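Local coordinates for fibrillarin-like rRNA/tRNA 2'-O-methyltransferase (Aeropyrum pernix, PDB 4DF3), which probably methylates ribose 2'-hydroxyls in rRNA and tRNA, using S-adenosyl-L-methionine as methyl donor at sites chosen by a guide RNA, at residues A63-L67 with K68-E72; K202-D206 with G207-I211. The protein carries 2 engineered substitutions. All coordinates share one frame; numbering follows the deposited sequence.

Interaction 1 of 2, residues A63-L67 with K68-E72; sequences AAALL and KGLIE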
ATOM      1  N   ALA A  63       1.549   4.793  -3.973  1.00  8.83           N
ATOM      2  CA  ALA A  63       1.620   5.449  -5.276  1.00  8.85           C
ATOM      3  C   ALA A  63       2.766   6.464  -5.201  1.00 10.73           C
ATOM      4  O   ALA A  63       3.545   6.564  -6.143  1.00 10.63           O
ATOM      5  CB  ALA A  63       0.300   6.248  -5.535  1.00  9.77           C
ATOM      6  N   ALA A  64       2.851   7.229  -4.086  1.00  9.29           N
ATOM      7  CA  ALA A  64       4.030   8.135  -3.920  1.00 10.57           C
ATOM      8  C   ALA A  64       5.375   7.415  -4.046  1.00 10.79           C
ATOM      9  O   ALA A  64       6.338   7.896  -4.751  1.00  9.54           O
ATOM     10  CB  ALA A  64       3.920   8.936  -2.587  1.00 10.72           C
ATOM     11  N   ALA A  65       5.461   6.213  -3.467  1.00  9.23           N
ATOM     12  CA  ALA A  65       6.743   5.510  -3.497  1.00 10.87           C
ATOM     13  C   ALA A  65       7.109   5.126  -4.932  1.00  9.98           C
ATOM     14  O   ALA A  65       8.308   5.216  -5.327  1.00 10.34           O
ATOM     15  CB  ALA A  65       6.746   4.309  -2.597  1.00  8.49           C
ATOM     16  N   LEU A  66       6.097   4.747  -5.731  1.00 11.78           N
ATOM     17  CA  LEU A  66       6.386   4.368  -7.149  1.00 10.42           C
ATOM     18  C   LEU A  66       6.872   5.593  -7.923  1.00 12.09           C
ATOM     19  O   LEU A  66       7.868   5.515  -8.631  1.00 10.67           O
ATOM     20  CB  LEU A  66       5.117   3.808  -7.847  1.00 11.95           C
ATOM     21  CG  LEU A  66       4.664   2.469  -7.233  1.00 10.47           C
ATOM     22  CD1 LEU A  66       3.288   2.047  -7.891  1.00 11.97           C
ATOM     23  CD2 LEU A  66       5.664   1.358  -7.529  1.00 15.65           C
ATOM     24  N   LEU A  67       6.190   6.705  -7.718  1.00 10.55           N
ATOM     25  CA  LEU A  67       6.502   7.928  -8.484  1.00 12.89           C
ATOM     26  C   LEU A  67       7.842   8.535  -8.021  1.00 13.64           C
ATOM     27  O   LEU A  67       8.463   9.299  -8.772  1.00 13.88           O
ATOM     28  CB  LEU A  67       5.378   8.958  -8.388  1.00 14.28           C
ATOM     29  CG  LEU A  67       4.041   8.573  -9.047  1.00 13.97           C
ATOM     30  CD1 LEU A  67       3.055   9.700  -9.029  1.00 14.79           C
ATOM     31  CD2 LEU A  67       4.283   8.052 -10.432  1.00 19.53           C
ATOM     32  N   LYS A  68       8.279   8.185  -6.791  1.00 11.79           N
ATOM     33  CA  LYS A  68       9.590   8.583  -6.293  1.00 11.72           C
ATOM     34  C   LYS A  68      10.723   7.568  -6.636  1.00 12.37           C
ATOM     35  O   LYS A  68      11.852   7.652  -6.132  1.00 15.37           O
ATOM     36  CB  LYS A  68       9.498   8.838  -4.767  1.00 11.54           C
ATOM     37  CG  LYS A  68       8.676  10.136  -4.423  1.00  9.67           C
ATOM     38  CD  LYS A  68       9.058  11.396  -5.186  1.00 15.71           C
ATOM     39  CE  LYS A  68      10.553  11.748  -5.006  1.00 14.39           C
ATOM     40  NZ  LYS A  68      10.894  11.924  -3.532  1.00 16.47           N
ATOM     41  N   GLY A  69      10.396   6.521  -7.361  1.00 12.88           N
ATOM     42  CA  GLY A  69      11.437   5.617  -7.920  1.00 14.18           C
ATOM     43  C   GLY A  69      11.629   4.321  -7.151  1.00 14.46           C
ATOM     44  O   GLY A  69      12.647   3.634  -7.299  1.00 13.62           O
ATOM     45  N   LEU A  70      10.640   3.921  -6.342  1.00 13.24           N
ATOM     46  CA  LEU A  70      10.741   2.607  -5.735  1.00 13.06           C
ATOM     47  C   LEU A  70      11.093   1.574  -6.869  1.00 14.04           C
ATOM     48  O   LEU A  70      10.561   1.612  -7.977  1.00 13.31           O
ATOM     49  CB  LEU A  70       9.365   2.259  -5.045  1.00 12.48           C
ATOM     50  CG  LEU A  70       9.305   0.820  -4.491  1.00 14.55           C
ATOM     51  CD1 LEU A  70      10.274   0.571  -3.373  1.00 18.43           C
ATOM     52  CD2 LEU A  70       7.912   0.485  -3.946  1.00 12.51           C
ATOM     53  N   ILE A  71      12.008   0.648  -6.564  1.00 16.97           N
ATOM     54  CA  ILE A  71      12.677  -0.147  -7.635  1.00 18.08           C
ATOM     55  C   ILE A  71      11.734  -1.037  -8.465  1.00 17.52           C
ATOM     56  O   ILE A  71      12.043  -1.327  -9.646  1.00 17.63           O
ATOM     57  CB  ILE A  71      13.864  -0.938  -6.964  1.00 20.25           C
ATOM     58  CG1 ILE A  71      14.814  -1.605  -7.968  1.00 23.01           C
ATOM     59  CG2 ILE A  71      13.336  -1.914  -5.894  1.00 19.86           C
ATOM     60  CD1 ILE A  71      16.159  -1.977  -7.312  1.00 32.41           C
ATOM     61  N   GLU A  72      10.608  -1.481  -7.871  1.00 14.69           N
ATOM     62  CA  GLU A  72       9.629  -2.434  -8.518  1.00 13.66           C
ATOM     63  C   GLU A  72       8.374  -2.308  -7.692  1.00 12.73           C
ATOM     64  O   GLU A  72       8.448  -1.766  -6.553  1.00 10.54           O
ATOM     65  CB  GLU A  72      10.128  -3.888  -8.511  1.00 14.01           C
ATOM     66  CG  GLU A  72      10.421  -4.510  -7.191  1.00 17.48           C
ATOM     67  CD  GLU A  72      11.646  -5.395  -7.184  1.00 22.24           C
ATOM     68  OE1 GLU A  72      12.362  -5.529  -8.206  1.00 21.14           O
ATOM     69  OE2 GLU A  72      11.941  -5.911  -6.106  1.00 19.47           O
TER
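Ala65 and Leu70 meet across the C-terminal end of helix 61-67, where a short run of backbone bonds turns the chain out of the helix. Three of these bonds carry the turn, and a fourth is weak. Lys68 N reaches back to Ala64 O over 2.8 Å, although its N-H is bent (139°), and the weak bond goes from the same nitrogen to Ala65 O. Beyond it, the two bonds of a Schellman motif close the end: Gly69 N to Leu66 O at 3.0 Å, with the donor standing above the carbonyl plane, and Leu70 N to Ala65 O at 2.9 Å, the straightest of the set at 160°. Gly69, with positive phi, provides the reversal.

The apolar part follows from that reversal. Leu70 is brought back beside the last turn, and its CB lies 3.2 Å from Ala65 O and 4.1 Å from Ala65 CB. Its first torsion (chi1 174°) swings CG away from the backbone N, and the CD2 methyl meets Leu66 CD2 loosely, at 4.3 Å.

Lys68 contributes the aliphatic base of its chain: CG packs 3.3 Å from Ala64 O. Bends at chi2, chi3 and chi4 then curl the chain, and the ammonium group is held by the carbonyl oxygens of His216 and Asp218. Glu72 OE2, farther along, forms a salt bridge with Lys212 and a hydrogen bond with Tyr228 OH.

The turn lies against both sheets. Ala65 and Leu70 face strands 211-216 and 224-229 of the mixed Rossmann-like sheet, whereas Ala63 and Leu67 touch Ile28 of strand 26-31 in the N-terminal antiparallel sheet.

Interaction 2 of 2, residues K202-D206 with G207-I211; sequences KTLMD and GGLEI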
ATOM      1  N   LYS A 202      17.235  -1.273  12.032  1.00 20.53           N
ATOM      2  CA  LYS A 202      17.990  -2.358  12.637  1.00 23.02           C
ATOM      3  C   LYS A 202      17.028  -3.440  13.151  1.00 22.15           C
ATOM      4  O   LYS A 202      17.296  -4.618  13.066  1.00 23.33           O
ATOM      5  CB  LYS A 202      18.867  -1.829  13.790  1.00 24.94           C
ATOM      6  CG  LYS A 202      19.704  -2.932  14.491  1.00 28.02           C
ATOM      7  CD  LYS A 202      20.869  -2.233  15.305  1.00 37.65           C
ATOM      8  CE  LYS A 202      21.843  -3.183  16.018  1.00 39.51           C
ATOM      9  NZ  LYS A 202      21.164  -4.081  16.977  1.00 39.07           N
ATOM     10  N   THR A 203      15.890  -3.000  13.663  1.00 21.96           N
ATOM     11  CA  THR A 203      14.841  -3.927  14.153  1.00 20.20           C
ATOM     12  C   THR A 203      14.375  -4.818  13.007  1.00 19.92           C
ATOM     13  O   THR A 203      14.214  -6.024  13.170  1.00 19.48           O
ATOM     14  CB  THR A 203      13.709  -3.101  14.807  1.00 20.35           C
ATOM     15  OG1 THR A 203      14.254  -2.390  15.925  1.00 20.18           O
ATOM     16  CG2 THR A 203      12.569  -3.968  15.305  1.00 19.37           C
ATOM     17  N   LEU A 204      14.218  -4.235  11.804  1.00 19.81           N
ATOM     18  CA  LEU A 204      13.795  -5.017  10.671  1.00 19.36           C
ATOM     19  C   LEU A 204      14.887  -6.032  10.337  1.00 21.26           C
ATOM     20  O   LEU A 204      14.601  -7.194  10.114  1.00 21.06           O
ATOM     21  CB  LEU A 204      13.494  -4.109   9.434  1.00 18.89           C
ATOM     22  CG  LEU A 204      12.299  -3.181   9.682  1.00 17.21           C
ATOM     23  CD1 LEU A 204      12.111  -2.194   8.480  1.00 17.95           C
ATOM     24  CD2 LEU A 204      10.980  -3.996   9.834  1.00 20.55           C
ATOM     25  N   MET A 205      16.140  -5.563  10.315  1.00 22.57           N
ATOM     26  CA  MET A 205      17.273  -6.392   9.892  1.00 24.96           C
ATOM     27  C   MET A 205      17.505  -7.488  10.909  1.00 24.82           C
ATOM     28  O   MET A 205      17.669  -8.645  10.526  1.00 25.50           O
ATOM     29  CB  MET A 205      18.534  -5.558   9.740  1.00 24.25           C
ATOM     30  CG  MET A 205      18.330  -4.385   8.808  1.00 29.39           C
ATOM     31  SD  MET A 205      19.845  -3.541   8.333  1.00 34.61           S
ATOM     32  CE  MET A 205      20.535  -2.817   9.832  1.00 34.17           C
ATOM     33  N   ASP A 206      17.472  -7.120  12.187  1.00 27.02           N
ATOM     34  CA  ASP A 206      17.509  -8.129  13.281  1.00 29.44           C
ATOM     35  C   ASP A 206      16.353  -9.130  13.211  1.00 30.52           C
ATOM     36  O   ASP A 206      16.473 -10.236  13.763  1.00 31.21           O
ATOM     37  CB  ASP A 206      17.550  -7.504  14.714  1.00 30.83           C
ATOM     38  CG  ASP A 206      18.868  -6.793  15.023  1.00 32.40           C
ATOM     39  OD1 ASP A 206      19.858  -6.956  14.267  1.00 34.13           O
ATOM     40  OD2 ASP A 206      18.870  -5.995  15.997  1.00 37.70           O
ATOM     41  N   GLY A 207      15.229  -8.747  12.581  1.00 29.36           N
ATOM     42  CA  GLY A 207      14.103  -9.665  12.356  1.00 27.77           C
ATOM     43  C   GLY A 207      14.200 -10.516  11.103  1.00 27.52           C
ATOM     44  O   GLY A 207      13.240 -11.182  10.754  1.00 26.48           O
ATOM     45  N   GLY A 208      15.353 -10.508  10.422  1.00 27.61           N
ATOM     46  CA  GLY A 208      15.548 -11.332   9.228  1.00 28.61           C
ATOM     47  C   GLY A 208      15.094 -10.694   7.927  1.00 28.06           C
ATOM     48  O   GLY A 208      15.012 -11.362   6.886  1.00 30.57           O
ATOM     49  N   LEU A 209      14.753  -9.407   7.971  1.00 27.72           N
ATOM     50  CA  LEU A 209      14.286  -8.686   6.762  1.00 26.59           C
ATOM     51  C   LEU A 209      15.504  -7.994   6.209  1.00 27.25           C
ATOM     52  O   LEU A 209      16.330  -7.468   6.971  1.00 29.58           O
ATOM     53  CB  LEU A 209      13.199  -7.683   7.133  1.00 25.98           C
ATOM     54  CG  LEU A 209      11.867  -8.331   7.452  1.00 24.37           C
ATOM     55  CD1 LEU A 209      10.904  -7.270   7.959  1.00 21.10           C
ATOM     56  CD2 LEU A 209      11.284  -9.059   6.211  1.00 24.63           C
ATOM     57  N   GLU A 210      15.695  -8.037   4.909  1.00 24.61           N
ATOM     58  CA  GLU A 210      16.816  -7.304   4.384  1.00 22.72           C
ATOM     59  C   GLU A 210      16.304  -6.180   3.525  1.00 20.59           C
ATOM     60  O   GLU A 210      15.450  -6.410   2.685  1.00 17.57           O
ATOM     61  CB  GLU A 210      17.689  -8.220   3.552  1.00 25.81           C
ATOM     62  CG  GLU A 210      18.495  -9.200   4.400  1.00 31.75           C
ATOM     63  CD  GLU A 210      19.234 -10.173   3.498  1.00 39.73           C
ATOM     64  OE1 GLU A 210      20.021  -9.703   2.635  1.00 41.02           O
ATOM     65  OE2 GLU A 210      18.977 -11.396   3.635  1.00 46.02           O
ATOM     66  N   ILE A 211      16.880  -4.994   3.694  1.00 18.82           N
ATOM     67  CA  ILE A 211      16.339  -3.831   3.034  1.00 17.13           C
ATOM     68  C   ILE A 211      16.729  -3.818   1.547  1.00 16.80           C
ATOM     69  O   ILE A 211      17.930  -3.851   1.219  1.00 19.12           O
ATOM     70  CB  ILE A 211      16.886  -2.577   3.686  1.00 17.42           C
ATOM     71  CG1 ILE A 211      16.623  -2.598   5.229  1.00 22.26           C
ATOM     72  CG2 ILE A 211      16.206  -1.369   3.055  1.00 14.27           C
ATOM     73  CD1 ILE A 211      15.211  -2.979   5.604  1.00 23.43           C
TER
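Leu204 and Leu209 meet where helix 195-206 gives way to the loop before strand 211-216. Their side chains cross at a slant, with the methyl CD2 of Leu204 set 3.8 Å from CD1 of Leu209. Leu209 also fits its CB against the carbonyl of the same partner, 3.3 Å from Leu204 O, and so closes over the end of the last turn. Ile211 adds a further bump: CD1 lies 4.3 Å from Leu204 CD1, while CG1 approaches CG of Met205, whose CA-H points almost straight at Leu209 O (171°).

The chain turns back here through a Schellman motif, which brings Leu209 beside the last turn. Gly208, with positive phi, is its C-prime residue, and the motif's two bonds run from Leu209 N to Leu204 O (3.1 Å) and from Gly208 N to Met205 O. Just ahead, Gly207 N sits against two oxygens, bonding to Thr203 O at 3.0 Å and weakly to Leu204 O.

On the solvent-facing side, Lys202 runs out extended (chi1 180°) and bends only at its last torsion, placing NZ in a salt bridge with the syn lone pair of Asp206 OD2, 3.1 Å away. Inward, Leu204 enters the hollow lined by Ala161 and Val164 of helix 160-171 and by Met178 and Met180 of strand 176-183, with Leu209 alongside on Val164 and Met178, and Ile211 rests on Ile227 and Ala229 of strand 224-229.

How the interactions relate
Followed from the N terminus, the chain leaves the antiparallel sheet, enters helix 61-67 and closes interaction 1 as a tight turn before strand 80-84. The central strands and helices of the Rossmann-like domain come next, and interaction 2 closes a second such turn after helix 195-206, feeding the chain into edge strand 211-216. The two are in series, neither nesting nor crossing. The centres of interactions 1 and 2 lie about 21 Å apart. The nearest atoms of interactions 1 and 2 are about 8 Å apart, without touching. Strands 211-216 and 224-229 nevertheless relate them: residues of 63-72 pack against both, while 202-211 leads into the first and packs on the second.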